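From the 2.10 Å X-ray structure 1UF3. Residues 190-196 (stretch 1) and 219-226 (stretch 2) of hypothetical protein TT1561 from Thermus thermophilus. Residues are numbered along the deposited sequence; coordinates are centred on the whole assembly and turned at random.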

# COMPACT_ATOMS: atom_id res chain seq x y z
N GLY A 190 -23.66 -18.17 20.38
CA GLY A 190 -24.38 -18.40 19.13
C GLY A 190 -24.42 -17.12 18.32
O GLY A 190 -25.19 -16.20 18.64
N GLN A 191 -23.62 -17.04 17.26
CA GLN A 191 -23.60 -15.83 16.45
C GLN A 191 -24.97 -15.64 15.81
O GLN A 191 -25.54 -16.59 15.27
CB GLN A 191 -22.53 -15.89 15.35
CG GLN A 191 -21.13 -16.25 15.83
CD GLN A 191 -20.88 -17.75 15.82
OE1 GLN A 191 -21.72 -18.53 16.28
NE2 GLN A 191 -19.74 -18.16 15.31
N LYS A 192 -25.49 -14.43 15.88
CA LYS A 192 -26.78 -14.13 15.26
C LYS A 192 -27.02 -12.64 15.30
O LYS A 192 -26.33 -11.90 16.01
CB LYS A 192 -27.92 -14.84 15.99
CG LYS A 192 -28.46 -14.11 17.18
CD LYS A 192 -27.98 -14.70 18.46
CE LYS A 192 -28.52 -16.10 18.67
NZ LYS A 192 -27.98 -16.68 19.92
N HIS A 193 -28.00 -12.20 14.54
CA HIS A 193 -28.27 -10.78 14.49
C HIS A 193 -29.68 -10.48 14.04
O HIS A 193 -30.30 -11.27 13.32
CB HIS A 193 -27.25 -10.11 13.56
CG HIS A 193 -27.33 -10.59 12.14
ND1 HIS A 193 -27.97 -9.89 11.15
CD2 HIS A 193 -26.84 -11.71 11.55
CE1 HIS A 193 -27.88 -10.54 10.01
NE2 HIS A 193 -27.20 -11.65 10.22
N GLU A 194 -30.18 -9.33 14.45
CA GLU A 194 -31.52 -8.90 14.07
C GLU A 194 -31.55 -7.38 14.02
O GLU A 194 -30.63 -6.73 14.50
CB GLU A 194 -32.52 -9.36 15.13
CG GLU A 194 -32.70 -10.86 15.20
CD GLU A 194 -33.82 -11.32 14.28
OE1 GLU A 194 -33.59 -11.41 13.06
OE2 GLU A 194 -34.93 -11.57 14.80
N MSE A 195 -32.60 -6.83 13.42
CA MSE A 195 -32.76 -5.39 13.38
C MSE A 195 -33.71 -5.03 14.52
O MSE A 195 -34.66 -5.78 14.81
CB MSE A 195 -33.40 -4.94 12.06
CG MSE A 195 -32.59 -5.26 10.82
SE MSE A 195 -30.88 -4.31 10.76
CE MSE A 195 -31.48 -2.53 11.13
N LEU A 196 -33.44 -3.91 15.17
CA LEU A 196 -34.27 -3.37 16.24
C LEU A 196 -34.47 -1.95 15.74
O LEU A 196 -33.64 -1.05 15.99
CB LEU A 196 -33.53 -3.37 17.58
CG LEU A 196 -34.42 -3.17 18.83
CD1 LEU A 196 -33.63 -3.50 20.09
CD2 LEU A 196 -34.97 -1.73 18.87
N ALA A 219 -23.16 -3.94 4.56
CA ALA A 219 -24.21 -4.91 4.22
C ALA A 219 -25.05 -5.41 5.40
O ALA A 219 -26.06 -6.08 5.19
CB ALA A 219 -23.60 -6.11 3.50
N ARG A 220 -24.63 -5.07 6.62
CA ARG A 220 -25.31 -5.54 7.82
C ARG A 220 -25.42 -7.06 7.71
O ARG A 220 -26.47 -7.66 7.98
CB ARG A 220 -26.70 -4.91 7.96
CG ARG A 220 -26.62 -3.43 8.17
CD ARG A 220 -27.95 -2.86 8.50
NE ARG A 220 -27.82 -1.43 8.77
CZ ARG A 220 -27.40 -0.55 7.87
NH1 ARG A 220 -27.08 -0.96 6.64
NH2 ARG A 220 -27.30 0.73 8.19
N LYS A 221 -24.32 -7.66 7.28
CA LYS A 221 -24.21 -9.10 7.13
C LYS A 221 -23.03 -9.56 8.00
O LYS A 221 -22.09 -8.79 8.21
CB LYS A 221 -23.92 -9.48 5.68
CG LYS A 221 -25.09 -9.40 4.73
CD LYS A 221 -24.66 -9.92 3.35
CE LYS A 221 -25.80 -9.88 2.34
NZ LYS A 221 -25.43 -10.53 1.05
N LEU A 222 -23.09 -10.80 8.49
CA LEU A 222 -22.02 -11.36 9.32
C LEU A 222 -21.49 -12.63 8.69
O LEU A 222 -22.24 -13.38 8.05
CB LEU A 222 -22.54 -11.75 10.70
CG LEU A 222 -23.14 -10.75 11.67
CD1 LEU A 222 -23.56 -11.47 12.95
CD2 LEU A 222 -22.12 -9.68 11.99
N GLU A 223 -20.19 -12.87 8.88
CA GLU A 223 -19.56 -14.10 8.42
C GLU A 223 -19.19 -14.78 9.72
O GLU A 223 -18.72 -14.12 10.65
CB GLU A 223 -18.33 -13.82 7.58
CG GLU A 223 -18.70 -13.56 6.13
CD GLU A 223 -17.53 -13.08 5.30
OE1 GLU A 223 -17.09 -11.93 5.50
OE2 GLU A 223 -17.05 -13.87 4.46
N THR A 224 -19.40 -16.08 9.80
CA THR A 224 -19.16 -16.85 11.01
C THR A 224 -17.89 -17.68 11.06
O THR A 224 -17.39 -18.15 10.04
CB THR A 224 -20.39 -17.76 11.28
OG1 THR A 224 -21.25 -17.11 12.23
CG2 THR A 224 -19.98 -19.13 11.78
N GLY A 225 -17.36 -17.85 12.27
CA GLY A 225 -16.16 -18.64 12.42
C GLY A 225 -15.96 -19.12 13.85
O GLY A 225 -16.69 -18.70 14.75
N ASN A 226 -15.00 -20.01 14.04
CA ASN A 226 -14.66 -20.54 15.36
C ASN A 226 -13.16 -20.84 15.29
O ASN A 226 -12.68 -21.36 14.30
CB ASN A 226 -15.44 -21.83 15.67
CG ASN A 226 -15.30 -22.26 17.13
OD1 ASN A 226 -14.23 -22.69 17.55
ND2 ASN A 226 -16.38 -22.14 17.89
O HOH W 1 -25.39 -12.50 7.57

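The two stretches run in nearly opposite directions, 173° apart end to end, yet they are not paired as neighbouring strands of one sheet. The nearest CA atoms, those of Gln-191 and Thr-224, lie 7.1 Å apart, and the CA atoms of Lys-192 and Leu-222 are 8.1 Å apart. No clear hydrogen bond joins the stretches directly; side chains and one water lie between them, and the contact is modest, burying 347 Å² in all. Alternation sets which side chains face the other stretch: Gln-191 and His-193 point toward stretch 2 while Lys-192 points away, and Leu-222 and Thr-224 point toward stretch 1 while Lys-221 points away.

The apolar contact centres on Leu-222. Its CD1 lies 3.6 Å from CD2 of His-193, meeting the imidazole obliquely, and the same CD1 comes within 4.1 Å of the backbone O of Lys-192. A branched aliphatic side chain suits this place because it offers methyl groups that can pack against the carbon atoms of a ring without needing a polar partner. Farther along, selenomethionine Met-195 sets out sideways, but its end comes nearer to the other stretch, bringing SE to 4.0 Å from CD of Arg-220. The long, unbranched side chain makes that reach possible, and the large, polarisable selenium is well suited to van der Waals contact with a methylene. CD of Arg-220 makes the closest contact, and CE of Met-195 lies obliquely to the guanidinium.

A polar group lies at one end of this contact, where the amide of Gln-191 extends far enough to place NE2 3.1 Å from the backbone O of Gly-225 and 3.6 Å from OG1 of Thr-224; NE2 is hydrogen-bonded elsewhere in the structure. CE1 of His-193 lies 3.8 Å from the backbone O of Arg-220, so the imidazole borders a carbonyl as well as a leucine methyl. Histidine suits such a mixed setting, since its ring combines carbon surface with nitrogen atoms able to bond to water.

That ability is used in the water-mediated link. Water 1 accepts a hydrogen bond from the backbone N of Leu-222 at 3.0 Å and makes a weak one with NE2 of His-193 at 3.3 Å, linking main chain and ring.

Within stretch 1, Lys-192 folds back so that NZ donates a hydrogen bond to O of Gly-190 at 3.1 Å. Gly-190 also has backbone angles, 87°/105°, at which a CB would be jammed against the preceding carbonyl O, so glycine suits this position.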